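Local coordinates for protein L-lactate dehydrogenase (Trichomonas vaginalis, PDB 5A1T) that probably catalyses the NADH-dependent interconversion of pyruvate and L-lactate, as a lactate dehydrogenase belonging to the malate dehydrogenase type 2 family, at residues A87-K92 with S102-I107; R161-V166 with K175-I180; I181-H186 with S286-V291. All coordinates share one frame; numbering follows the deposited sequence.

Interaction 1 (A87-K92 with S102-I107). With NAI (1,4-dihydronicotinamide adenine dinucleotide), chain C.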
loop_
_atom_site.group_PDB
_atom_site.type_symbol
_atom_site.label_atom_id
_atom_site.label_comp_id
_atom_site.label_asym_id
_atom_site.label_seq_id
_atom_site.Cartn_x
_atom_site.Cartn_y
_atom_site.Cartn_z
ATOM N N ALA A 87 10.171 13.492 4.418
ATOM C CA ALA A 87 10.267 14.791 3.760
ATOM C C ALA A 87 11.539 14.907 2.924
ATOM O O ALA A 87 12.614 14.488 3.350
ATOM C CB ALA A 87 10.214 15.905 4.794
ATOM N N SER A 88 11.408 15.470 1.727
ATOM C CA SER A 88 12.540 15.610 0.820
ATOM C C SER A 88 12.187 16.446 -0.401
ATOM O O SER A 88 11.031 16.490 -0.824
ATOM C CB SER A 88 13.034 14.235 0.363
ATOM O OG SER A 88 14.076 14.354 -0.594
ATOM N N MET A 89 13.195 17.105 -0.961
ATOM C CA MET A 89 13.056 17.751 -2.255
ATOM C C MET A 89 13.299 16.699 -3.333
ATOM O O MET A 89 13.811 15.619 -3.038
ATOM C CB MET A 89 14.038 18.917 -2.392
ATOM C CG MET A 89 13.894 19.972 -1.308
ATOM S SD MET A 89 12.207 20.588 -1.140
ATOM C CE MET A 89 11.943 21.321 -2.754
ATOM N N PRO A 90 12.920 16.999 -4.584
ATOM C CA PRO A 90 13.084 16.012 -5.658
ATOM C C PRO A 90 14.540 15.623 -5.910
ATOM O O PRO A 90 15.430 16.474 -5.851
ATOM C CB PRO A 90 12.501 16.724 -6.884
ATOM C CG PRO A 90 11.591 17.766 -6.332
ATOM C CD PRO A 90 12.220 18.209 -5.051
ATOM N N LEU A 91 14.774 14.342 -6.179
ATOM C CA LEU A 91 16.078 13.877 -6.635
ATOM C C LEU A 91 16.144 14.014 -8.150
ATOM O O LEU A 91 15.400 13.351 -8.872
ATOM C CB LEU A 91 16.321 12.426 -6.218
ATOM C CG LEU A 91 17.670 11.834 -6.634
ATOM C CD1 LEU A 91 18.802 12.443 -5.819
ATOM C CD2 LEU A 91 17.656 10.319 -6.497
ATOM N N LYS A 92 17.036 14.872 -8.629
ATOM C CA LYS A 92 17.129 15.149 -10.057
ATOM C C LYS A 92 17.703 13.954 -10.815
ATOM O O LYS A 92 18.409 13.129 -10.234
ATOM C CB LYS A 92 17.993 16.384 -10.304
ATOM C CG LYS A 92 17.566 17.610 -9.518
ATOM C CD LYS A 92 18.612 18.713 -9.605
ATOM C CE LYS A 92 18.231 19.919 -8.763
ATOM N NZ LYS A 92 18.081 19.587 -7.317
ATOM N N SER A 102 22.300 19.429 -0.082
ATOM C CA SER A 102 22.167 20.878 -0.144
ATOM C C SER A 102 20.730 21.335 0.105
ATOM O O SER A 102 20.505 22.374 0.728
ATOM C CB SER A 102 22.649 21.392 -1.505
ATOM O OG SER A 102 21.762 21.002 -2.539
ATOM N N SER A 103 19.761 20.552 -0.362
ATOM C CA SER A 103 18.362 20.965 -0.328
ATOM C C SER A 103 17.568 20.354 0.832
ATOM O O SER A 103 16.485 20.839 1.159
ATOM C CB SER A 103 17.689 20.611 -1.657
ATOM O OG SER A 103 17.821 19.229 -1.947
ATOM N N ASN A 104 18.100 19.304 1.454
ATOM C CA ASN A 104 17.385 18.610 2.528
ATOM C C ASN A 104 17.982 18.819 3.920
ATOM O O ASN A 104 17.331 18.518 4.920
ATOM C CB ASN A 104 17.324 17.105 2.235
ATOM C CG ASN A 104 16.310 16.755 1.159
ATOM O OD1 ASN A 104 15.461 17.569 0.795
ATOM N ND2 ASN A 104 16.383 15.527 0.661
ATOM N N SER A 105 19.211 19.325 3.990
ATOM C CA SER A 105 19.898 19.472 5.272
ATOM C C SER A 105 19.129 20.363 6.249
ATOM O O SER A 105 18.959 20.006 7.416
ATOM C CB SER A 105 21.307 20.032 5.063
ATOM O OG SER A 105 22.177 19.053 4.522
ATOM N N VAL A 106 18.666 21.514 5.772
ATOM C CA VAL A 106 17.942 22.457 6.621
ATOM C C VAL A 106 16.643 21.846 7.131
ATOM O O VAL A 106 16.245 22.080 8.271
ATOM C CB VAL A 106 17.623 23.768 5.869
ATOM C CG1 VAL A 106 16.818 24.727 6.752
ATOM C CG2 VAL A 106 18.900 24.435 5.408
ATOM N N ILE A 107 15.985 21.068 6.278
ATOM C CA ILE A 107 14.723 20.433 6.638
ATOM C C ILE A 107 14.887 19.603 7.905
ATOM O O ILE A 107 14.079 19.694 8.827
ATOM C CB ILE A 107 14.195 19.533 5.501
ATOM C CG1 ILE A 107 13.976 20.365 4.233
ATOM C CG2 ILE A 107 12.895 18.834 5.924
ATOM C CD1 ILE A 107 13.528 19.565 3.026
HETATM P PA NAI C . 8.353 12.729 -3.081
HETATM O O1A NAI C . 9.067 13.879 -3.751
HETATM O O2A NAI C . 7.136 12.115 -3.729
HETATM O O5B NAI C . 7.922 13.192 -1.598
HETATM C C5B NAI C . 8.712 14.072 -0.801
HETATM C C4B NAI C . 7.763 14.941 0.015
HETATM O O4B NAI C . 8.455 15.719 0.998
HETATM C C3B NAI C . 7.007 15.922 -0.874
HETATM O O3B NAI C . 5.601 15.681 -0.762
HETATM C C2B NAI C . 7.382 17.299 -0.357
HETATM O O2B NAI C . 6.290 18.223 -0.391
HETATM C C1B NAI C . 7.815 16.998 1.067
HETATM N N9A NAI C . 8.675 18.053 1.663
HETATM C C8A NAI C . 9.661 18.753 1.067
HETATM N N7A NAI C . 10.209 19.641 1.940
HETATM C C5A NAI C . 9.563 19.516 3.114
HETATM C C6A NAI C . 9.628 20.139 4.454
HETATM N N6A NAI C . 10.525 21.112 4.734
HETATM N N1A NAI C . 8.760 19.705 5.394
HETATM C C2A NAI C . 7.856 18.739 5.151
HETATM N N3A NAI C . 7.746 18.135 3.956
HETATM C C4A NAI C . 8.548 18.474 2.920
HETATM O O3 NAI C . 9.423 11.561 -2.802
HETATM P PN NAI C . 9.297 10.029 -2.327
HETATM O O1N NAI C . 9.374 9.147 -3.551
HETATM O O2N NAI C . 8.114 9.917 -1.391
HETATM O O5D NAI C . 10.659 9.843 -1.492
HETATM C C5D NAI C . 10.994 10.790 -0.479
HETATM C C4D NAI C . 12.398 10.526 0.043
HETATM O O4D NAI C . 12.567 9.135 0.332
HETATM C C3D NAI C . 13.464 10.894 -0.980
HETATM O O3D NAI C . 14.449 11.724 -0.357
HETATM C C2D NAI C . 14.077 9.577 -1.406
HETATM O O2D NAI C . 15.468 9.687 -1.724
HETATM C C1D NAI C . 13.833 8.707 -0.177
HETATM N N1N NAI C . 13.851 7.251 -0.406
HETATM C C2N NAI C . 14.404 6.495 0.549
HETATM C C3N NAI C . 14.480 5.112 0.461
HETATM C C7N NAI C . 15.103 4.234 1.523
HETATM O O7N NAI C . 15.270 3.029 1.436
HETATM N N7N NAI C . 15.514 4.774 2.679
HETATM C C4N NAI C . 13.917 4.420 -0.748
HETATM C C5N NAI C . 13.345 5.332 -1.719
HETATM C C6N NAI C . 13.323 6.700 -1.504
#
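Asn104 spends both ends of its carboxamide on the backbone and side chain of Ser88-Met89. Its OD1 accepts the amide of Met89 (N to OD1 2.9 Å, 163° at the hydrogen), and the donor lies in the carbonyl plane on a lone pair. Its ND2 gives a hydrogen to Ser88 OG at 2.9 Å, with the hydroxyl tilted out of the amide plane, and is also bonded to Asn130 O. Bonds at both ends fix which way round the amide sits. Three bonds meet at Ser88 OG: besides the one from Asn104, it receives the nicotinamide ribose hydroxyl of the dinucleotide, NAI O3D, at 2.7 Å, and it donates to Met89 O at 2.8 Å on a lone pair of that carbonyl. OG stands anti to the backbone nitrogen of Ser88 (chi1 176°), which separates the residue's two grips on the cofactor, since Ser88 N bonds to the adenosine ribose oxygen NAI O4B at 3.1 Å and 157°. Segment 87-92 follows strand 82-85 of the parallel Rossmann sheet and 102-107 lies on helix 101-118, so the contact ties the C-terminal ends of the parallel strands to the next helix around the dinucleotide. Asn104 is predicted to bind NAD; its bonds are consistent with a second-shell role, holding Ser88 for the cofactor. The apolar part lies beside the adenine. Ala87 CB comes within 3.4 Å of NAI N3A, and on the same side of the base Ile107 brings CD1 to 3.5 Å from NAI N7A, while Ile107 CG2 rests against Ala87 CB. Met89 lays its CB and CG along Ser103 and the Asn104 oxygen, then bends at chi2 and chi3, which carries SD away from the helix to 3.8 Å from NAI N7A.

Interaction 2 (R161-V166 with K175-I180). With OXM (oxamic acid), chain D.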
loop_
_atom_site.group_PDB
_atom_site.type_symbol
_atom_site.label_atom_id
_atom_site.label_comp_id
_atom_site.label_asym_id
_atom_site.label_seq_id
_atom_site.Cartn_x
_atom_site.Cartn_y
_atom_site.Cartn_z
ATOM N N ARG A 161 16.506 -6.520 -0.208
ATOM C CA ARG A 161 17.046 -6.726 -1.546
ATOM C C ARG A 161 18.067 -7.856 -1.539
ATOM O O ARG A 161 18.024 -8.753 -2.383
ATOM C CB ARG A 161 17.688 -5.440 -2.069
ATOM C CG ARG A 161 16.688 -4.413 -2.562
ATOM C CD ARG A 161 17.288 -3.015 -2.625
ATOM N NE ARG A 161 16.379 -2.072 -3.272
ATOM C CZ ARG A 161 16.574 -0.759 -3.332
ATOM N NH1 ARG A 161 17.648 -0.214 -2.775
ATOM N NH2 ARG A 161 15.686 0.015 -3.945
ATOM N N ALA A 162 18.981 -7.809 -0.576
ATOM C CA ALA A 162 20.015 -8.828 -0.445
ATOM C C ALA A 162 19.406 -10.198 -0.160
ATOM O O ALA A 162 19.822 -11.202 -0.737
ATOM C CB ALA A 162 20.991 -8.447 0.655
ATOM N N TYR A 163 18.419 -10.235 0.730
ATOM C CA TYR A 163 17.795 -11.495 1.119
ATOM C C TYR A 163 17.134 -12.186 -0.069
ATOM O O TYR A 163 17.316 -13.386 -0.272
ATOM C CB TYR A 163 16.769 -11.272 2.234
ATOM C CG TYR A 163 17.288 -11.600 3.620
ATOM C CD1 TYR A 163 17.961 -10.649 4.376
ATOM C CD2 TYR A 163 17.105 -12.862 4.169
ATOM C CE1 TYR A 163 18.438 -10.949 5.642
ATOM C CE2 TYR A 163 17.579 -13.169 5.433
ATOM C CZ TYR A 163 18.246 -12.210 6.164
ATOM O OH TYR A 163 18.721 -12.509 7.424
ATOM N N TYR A 164 16.371 -11.438 -0.860
ATOM C CA TYR A 164 15.677 -12.041 -1.991
ATOM C C TYR A 164 16.669 -12.519 -3.044
ATOM O O TYR A 164 16.512 -13.605 -3.601
ATOM C CB TYR A 164 14.682 -11.068 -2.627
ATOM C CG TYR A 164 13.815 -11.742 -3.666
ATOM C CD1 TYR A 164 14.258 -11.901 -4.973
ATOM C CD2 TYR A 164 12.567 -12.253 -3.329
ATOM C CE1 TYR A 164 13.478 -12.532 -5.920
ATOM C CE2 TYR A 164 11.778 -12.886 -4.272
ATOM C CZ TYR A 164 12.240 -13.025 -5.566
ATOM O OH TYR A 164 11.464 -13.650 -6.515
ATOM N N GLU A 165 17.683 -11.703 -3.316
ATOM C CA GLU A 165 18.689 -12.038 -4.320
ATOM C C GLU A 165 19.393 -13.342 -3.962
ATOM O O GLU A 165 19.450 -14.268 -4.773
ATOM C CB GLU A 165 19.703 -10.896 -4.457
ATOM C CG GLU A 165 20.961 -11.236 -5.255
ATOM C CD GLU A 165 20.668 -11.667 -6.679
ATOM O OE1 GLU A 165 19.600 -11.297 -7.214
ATOM O OE2 GLU A 165 21.516 -12.373 -7.268
ATOM N N VAL A 166 19.918 -13.410 -2.742
ATOM C CA VAL A 166 20.636 -14.592 -2.276
ATOM C C VAL A 166 19.722 -15.814 -2.270
ATOM O O VAL A 166 20.145 -16.916 -2.618
ATOM C CB VAL A 166 21.217 -14.368 -0.860
ATOM C CG1 VAL A 166 21.742 -15.669 -0.258
ATOM C CG2 VAL A 166 22.323 -13.331 -0.905
ATOM N N LYS A 175 12.949 -16.841 4.190
ATOM C CA LYS A 175 12.908 -17.200 5.604
ATOM C C LYS A 175 13.974 -18.234 5.956
ATOM O O LYS A 175 14.323 -18.400 7.124
ATOM C CB LYS A 175 11.526 -17.737 5.981
ATOM C CG LYS A 175 10.374 -16.836 5.573
ATOM C CD LYS A 175 9.359 -16.677 6.699
ATOM C CE LYS A 175 9.858 -15.716 7.769
ATOM N NZ LYS A 175 8.813 -15.423 8.790
ATOM N N ASP A 176 14.492 -18.924 4.944
ATOM C CA ASP A 176 15.478 -19.985 5.155
ATOM C C ASP A 176 16.915 -19.464 5.178
ATOM O O ASP A 176 17.849 -20.241 5.362
ATOM C CB ASP A 176 15.341 -21.052 4.071
ATOM C CG ASP A 176 14.023 -21.794 4.145
ATOM O OD1 ASP A 176 13.516 -22.019 5.266
ATOM O OD2 ASP A 176 13.491 -22.158 3.074
ATOM N N VAL A 177 17.087 -18.157 4.996
ATOM C CA VAL A 177 18.411 -17.535 5.016
ATOM C C VAL A 177 18.585 -16.745 6.314
ATOM O O VAL A 177 17.607 -16.252 6.875
ATOM C CB VAL A 177 18.613 -16.608 3.797
ATOM C CG1 VAL A 177 20.002 -15.993 3.798
ATOM C CG2 VAL A 177 18.384 -17.382 2.502
ATOM N N HIS A 178 19.826 -16.634 6.784
ATOM C CA HIS A 178 20.118 -15.965 8.051
ATOM C C HIS A 178 21.376 -15.105 7.991
ATOM O O HIS A 178 22.310 -15.400 7.248
ATOM C CB HIS A 178 20.280 -16.996 9.169
ATOM C CG HIS A 178 19.156 -17.980 9.254
ATOM N ND1 HIS A 178 18.046 -17.769 10.039
ATOM C CD2 HIS A 178 18.974 -19.178 8.650
ATOM C CE1 HIS A 178 17.225 -18.798 9.918
ATOM N NE2 HIS A 178 17.763 -19.665 9.081
ATOM N N ASP A 179 21.380 -14.043 8.791
ATOM C CA ASP A 179 22.570 -13.233 9.042
ATOM C C ASP A 179 23.186 -12.600 7.793
ATOM O O ASP A 179 24.408 -12.494 7.684
ATOM C CB ASP A 179 23.627 -14.080 9.761
ATOM C CG ASP A 179 23.163 -14.548 11.131
ATOM O OD1 ASP A 179 22.249 -13.912 11.698
ATOM O OD2 ASP A 179 23.715 -15.545 11.644
ATOM N N ILE A 180 22.343 -12.176 6.857
ATOM C CA ILE A 180 22.787 -11.270 5.802
ATOM C C ILE A 180 22.734 -9.858 6.373
ATOM O O ILE A 180 21.779 -9.500 7.061
ATOM C CB ILE A 180 21.920 -11.370 4.531
ATOM C CG1 ILE A 180 22.122 -12.733 3.865
ATOM C CG2 ILE A 180 22.277 -10.246 3.546
ATOM C CD1 ILE A 180 21.254 -12.967 2.641
HETATM C C1 OXM D . 16.691 4.600 -2.577
HETATM N N1 OXM D . 16.173 5.545 -3.500
HETATM O O1 OXM D . 17.272 4.979 -1.580
HETATM C C2 OXM D . 16.515 3.119 -2.831
HETATM O O2 OXM D . 15.621 2.718 -3.624
HETATM O O3 OXM D . 17.257 2.289 -2.245
HETATM O O HOH W 1 20.011 -10.764 8.713
#
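The phenol of Tyr163 lies along Val177 and Ile180 with its first torsion at -100°, outside the usual staggered positions, and its hydroxyl joins the other segment through a water. The setting is a helix packed on the strand that follows it in the alpha/beta C-terminal domain: helix 156-170 lies against the start of strand 177-183. Ile180 CD1 stands over the centre of the Tyr163 ring, 4.3 Å from the centroid and 9° off the normal, a CH-pi contact. At the ring edge, in its plane, Val177 O approaches CE2 to 3.4 Å, and the Val177 and Tyr163 side chains run antiparallel alongside each other, CB of the valine beside CE2 of the ring. Water 1 accepts from Tyr163 OH in a short bond and donates to Ile180 O at 2.7 Å, linking the phenol to the backbone of the other segment. The branches of Ile180 divide the helix surface between them: CG2 meets Ala162 CB at 3.6 Å, whereas CD1 meets Val166 CG2 tip to tip at 3.7 Å. Phe221 of helix 214-236 touches Ala162 and Val166 as well. Arg161, just before Ala162, takes no part in this packing and extends from CG to NE toward the bound oxamate, an analogue of pyruvate. Its NE forms a salt bridge with Asp58 of the second subunit, and its guanidinium grips the ligand carboxylate with two bonds: NH1 to OXM O3, 2.6 Å, and NH2 to OXM O2, 2.7 Å and 159°.

Interaction 3 (I181-H186 with S286-V291). With OXM (oxamic acid), chain D; NAI (1,4-dihydronicotinamide adenine dinucleotide), chain C.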
loop_
_atom_site.group_PDB
_atom_site.type_symbol
_atom_site.label_atom_id
_atom_site.label_comp_id
_atom_site.label_asym_id
_atom_site.label_seq_id
_atom_site.Cartn_x
_atom_site.Cartn_y
_atom_site.Cartn_z
ATOM N N ILE A 181 23.766 -9.067 6.094
ATOM C CA ILE A 181 23.891 -7.737 6.678
ATOM C C ILE A 181 24.289 -6.704 5.629
ATOM O O ILE A 181 25.073 -6.994 4.726
ATOM C CB ILE A 181 24.940 -7.717 7.814
ATOM C CG1 ILE A 181 24.709 -8.876 8.792
ATOM C CG2 ILE A 181 24.896 -6.381 8.555
ATOM C CD1 ILE A 181 25.843 -9.081 9.780
ATOM N N VAL A 182 23.734 -5.501 5.758
ATOM C CA VAL A 182 24.165 -4.357 4.965
ATOM C C VAL A 182 24.726 -3.305 5.915
ATOM O O VAL A 182 23.976 -2.669 6.658
ATOM C CB VAL A 182 23.018 -3.755 4.130
ATOM C CG1 VAL A 182 23.547 -2.637 3.237
ATOM C CG2 VAL A 182 22.345 -4.831 3.292
ATOM N N TRP A 183 26.046 -3.131 5.890
ATOM C CA TRP A 183 26.725 -2.238 6.825
ATOM C C TRP A 183 26.827 -0.809 6.300
ATOM O O TRP A 183 26.854 -0.578 5.092
ATOM C CB TRP A 183 28.141 -2.738 7.130
ATOM C CG TRP A 183 28.237 -4.131 7.660
ATOM C CD1 TRP A 183 28.102 -5.290 6.953
ATOM C CD2 TRP A 183 28.526 -4.516 9.009
ATOM N NE1 TRP A 183 28.278 -6.371 7.780
ATOM C CE2 TRP A 183 28.538 -5.922 9.049
ATOM C CE3 TRP A 183 28.769 -3.805 10.189
ATOM C CZ2 TRP A 183 28.783 -6.635 10.221
ATOM C CZ3 TRP A 183 29.012 -4.512 11.352
ATOM C CH2 TRP A 183 29.017 -5.912 11.360
ATOM N N GLY A 184 26.901 0.140 7.228
ATOM C CA GLY A 184 27.269 1.508 6.909
ATOM C C GLY A 184 26.180 2.367 6.301
ATOM O O GLY A 184 25.052 2.415 6.788
ATOM N N ASN A 185 26.535 3.055 5.223
ATOM C CA ASN A 185 25.662 4.048 4.617
ATOM C C ASN A 185 24.641 3.434 3.672
ATOM O O ASN A 185 24.953 2.519 2.911
ATOM C CB ASN A 185 26.500 5.079 3.861
ATOM C CG ASN A 185 25.689 6.278 3.408
ATOM O OD1 ASN A 185 24.571 6.503 3.872
ATOM N ND2 ASN A 185 26.257 7.060 2.502
ATOM N N HIS A 186 23.413 3.939 3.728
ATOM C CA HIS A 186 22.433 3.647 2.696
ATOM C C HIS A 186 22.781 4.517 1.498
ATOM O O HIS A 186 22.077 5.475 1.183
ATOM C CB HIS A 186 21.007 3.914 3.181
ATOM C CG HIS A 186 19.958 3.660 2.142
ATOM N ND1 HIS A 186 19.789 2.433 1.539
ATOM C CD2 HIS A 186 19.028 4.480 1.595
ATOM C CE1 HIS A 186 18.798 2.506 0.667
ATOM N NE2 HIS A 186 18.320 3.736 0.682
ATOM N N SER A 286 24.802 1.788 9.687
ATOM C CA SER A 286 23.979 0.584 9.630
ATOM C C SER A 286 24.719 -0.599 10.234
ATOM O O SER A 286 25.764 -1.010 9.731
ATOM C CB SER A 286 23.575 0.272 8.189
ATOM O OG SER A 286 22.618 -0.772 8.138
ATOM N N PHE A 287 24.169 -1.131 11.321
ATOM C CA PHE A 287 24.731 -2.290 12.002
ATOM C C PHE A 287 23.784 -3.478 11.922
ATOM O O PHE A 287 22.590 -3.306 11.683
ATOM C CB PHE A 287 25.006 -1.981 13.476
ATOM C CG PHE A 287 26.183 -1.085 13.707
ATOM C CD1 PHE A 287 27.472 -1.582 13.629
ATOM C CD2 PHE A 287 26.001 0.249 14.026
ATOM C CE1 PHE A 287 28.561 -0.758 13.851
ATOM C CE2 PHE A 287 27.082 1.073 14.250
ATOM C CZ PHE A 287 28.364 0.570 14.162
ATOM N N PRO A 288 24.314 -4.690 12.129
ATOM C CA PRO A 288 23.417 -5.812 12.415
ATOM C C PRO A 288 22.805 -5.635 13.799
ATOM O O PRO A 288 23.548 -5.573 14.780
ATOM C CB PRO A 288 24.339 -7.031 12.358
ATOM C CG PRO A 288 25.693 -6.492 12.672
ATOM C CD PRO A 288 25.729 -5.102 12.107
ATOM N N CYS A 289 21.480 -5.542 13.871
ATOM C CA CYS A 289 20.803 -5.218 15.124
ATOM C C CYS A 289 19.673 -6.174 15.466
ATOM O O CYS A 289 19.088 -6.809 14.589
ATOM C CB CYS A 289 20.238 -3.796 15.066
ATOM S SG CYS A 289 21.478 -2.496 14.951
ATOM N N ASN A 290 19.385 -6.266 16.760
ATOM C CA ASN A 290 18.139 -6.841 17.239
ATOM C C ASN A 290 17.479 -5.826 18.165
ATOM O O ASN A 290 18.054 -4.772 18.444
ATOM C CB ASN A 290 18.369 -8.187 17.945
ATOM C CG ASN A 290 19.259 -8.081 19.174
ATOM O OD1 ASN A 290 19.277 -7.067 19.870
ATOM N ND2 ASN A 290 19.996 -9.149 19.452
ATOM N N VAL A 291 16.274 -6.134 18.629
ATOM C CA VAL A 291 15.562 -5.252 19.543
ATOM C C VAL A 291 14.885 -6.092 20.619
ATOM O O VAL A 291 14.173 -7.045 20.311
ATOM C CB VAL A 291 14.513 -4.392 18.804
ATOM C CG1 VAL A 291 13.909 -3.358 19.742
ATOM C CG2 VAL A 291 15.134 -3.707 17.594
HETATM C C1 OXM D . 16.691 4.600 -2.577
HETATM N N1 OXM D . 16.173 5.545 -3.500
HETATM O O1 OXM D . 17.272 4.979 -1.580
HETATM C C2 OXM D . 16.515 3.119 -2.831
HETATM O O2 OXM D . 15.621 2.718 -3.624
HETATM O O3 OXM D . 17.257 2.289 -2.245
HETATM P PA NAI C . 8.353 12.729 -3.081
HETATM O O1A NAI C . 9.067 13.879 -3.751
HETATM O O2A NAI C . 7.136 12.115 -3.729
HETATM O O5B NAI C . 7.922 13.192 -1.598
HETATM C C5B NAI C . 8.712 14.072 -0.801
HETATM C C4B NAI C . 7.763 14.941 0.015
HETATM O O4B NAI C . 8.455 15.719 0.998
HETATM C C3B NAI C . 7.007 15.922 -0.874
HETATM O O3B NAI C . 5.601 15.681 -0.762
HETATM C C2B NAI C . 7.382 17.299 -0.357
HETATM O O2B NAI C . 6.290 18.223 -0.391
HETATM C C1B NAI C . 7.815 16.998 1.067
HETATM N N9A NAI C . 8.675 18.053 1.663
HETATM C C8A NAI C . 9.661 18.753 1.067
HETATM N N7A NAI C . 10.209 19.641 1.940
HETATM C C5A NAI C . 9.563 19.516 3.114
HETATM C C6A NAI C . 9.628 20.139 4.454
HETATM N N6A NAI C . 10.525 21.112 4.734
HETATM N N1A NAI C . 8.760 19.705 5.394
HETATM C C2A NAI C . 7.856 18.739 5.151
HETATM N N3A NAI C . 7.746 18.135 3.956
HETATM C C4A NAI C . 8.548 18.474 2.920
HETATM O O3 NAI C . 9.423 11.561 -2.802
HETATM P PN NAI C . 9.297 10.029 -2.327
HETATM O O1N NAI C . 9.374 9.147 -3.551
HETATM O O2N NAI C . 8.114 9.917 -1.391
HETATM O O5D NAI C . 10.659 9.843 -1.492
HETATM C C5D NAI C . 10.994 10.790 -0.479
HETATM C C4D NAI C . 12.398 10.526 0.043
HETATM O O4D NAI C . 12.567 9.135 0.332
HETATM C C3D NAI C . 13.464 10.894 -0.980
HETATM O O3D NAI C . 14.449 11.724 -0.357
HETATM C C2D NAI C . 14.077 9.577 -1.406
HETATM O O2D NAI C . 15.468 9.687 -1.724
HETATM C C1D NAI C . 13.833 8.707 -0.177
HETATM N N1N NAI C . 13.851 7.251 -0.406
HETATM C C2N NAI C . 14.404 6.495 0.549
HETATM C C3N NAI C . 14.480 5.112 0.461
HETATM C C7N NAI C . 15.103 4.234 1.523
HETATM O O7N NAI C . 15.270 3.029 1.436
HETATM N N7N NAI C . 15.514 4.774 2.679
HETATM C C4N NAI C . 13.917 4.420 -0.748
HETATM C C5N NAI C . 13.345 5.332 -1.719
HETATM C C6N NAI C . 13.323 6.700 -1.504
#
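Ser286 and Gly184 form a single antiparallel bridge, a hydrogen-bonded pair, just past the end of strand 177-183 of the four-stranded antiparallel sheet; through strand 284-291 the contact links that sheet to the C-terminal-domain part of the large mixed sheet. Gly184 N bonds to Ser286 O, and Ser286 N returns a bond to Gly184 O, each at 3.0 Å. The contact is tightest here, where three hydrogen bonds gather on Val182, Gly184 and Ser286. The third comes from the Ser286 hydroxyl, which, anti to the backbone nitrogen (chi1 -171°), points almost straight at the end of another carbonyl, OG to Val182 O 2.8 Å. Next to this polar knot is an apolar layer. Pro288 CD rests over one face of the Trp183 indole, 3.6 Å from the centroid of the six-membered ring, and Ile181 CG2 covers the same face, while Ile181 CD1 reaches Pro288 CB at 3.6 Å. Phe287 CD1 touches Trp183 CZ3 more lightly, at 4.0 Å, the two side chains running at about a right angle. The indole nitrogen is occupied by Asp193. The looser side begins past Pro288: the strand axes make 149°, and the chain from Cys289 onward diverges from 181-186. Cys289 pairs with Leu265 of its own sheet, and Asn290, beyond the contact, is partly exposed. At the other end, 181-186 leaves the bridge for the active site. His186, predicted to be the proton acceptor, bonds through ND1 to Asp158, as in the His-Asp pair of this enzyme family. The other ring nitrogen faces the oxamate edge-on, His186 NE2 donating to OXM O1 at 2.8 Å and 139°.

In the fold
Interaction 1 belongs to the Rossmann domain, whereas interactions 2 and 3 share strand 177-183 of the C-terminal domain, with centres about 14 Å apart. Interaction 3 is wholly buried; the other two are partly buried. Their chemistry follows their place: 87-92 with 102-107 is polar and built round the cofactor, the helix-strand contact of interaction 2 is apolar with one water at its margin, and interaction 3 combines backbone pairing with proline-indole packing. Interactions 1 and 3 both touch the dinucleotide from centres about 24 Å apart, and interactions 2 and 3 supply an arginine and a histidine to the same oxamate. Interaction 2 alone reaches the second subunit.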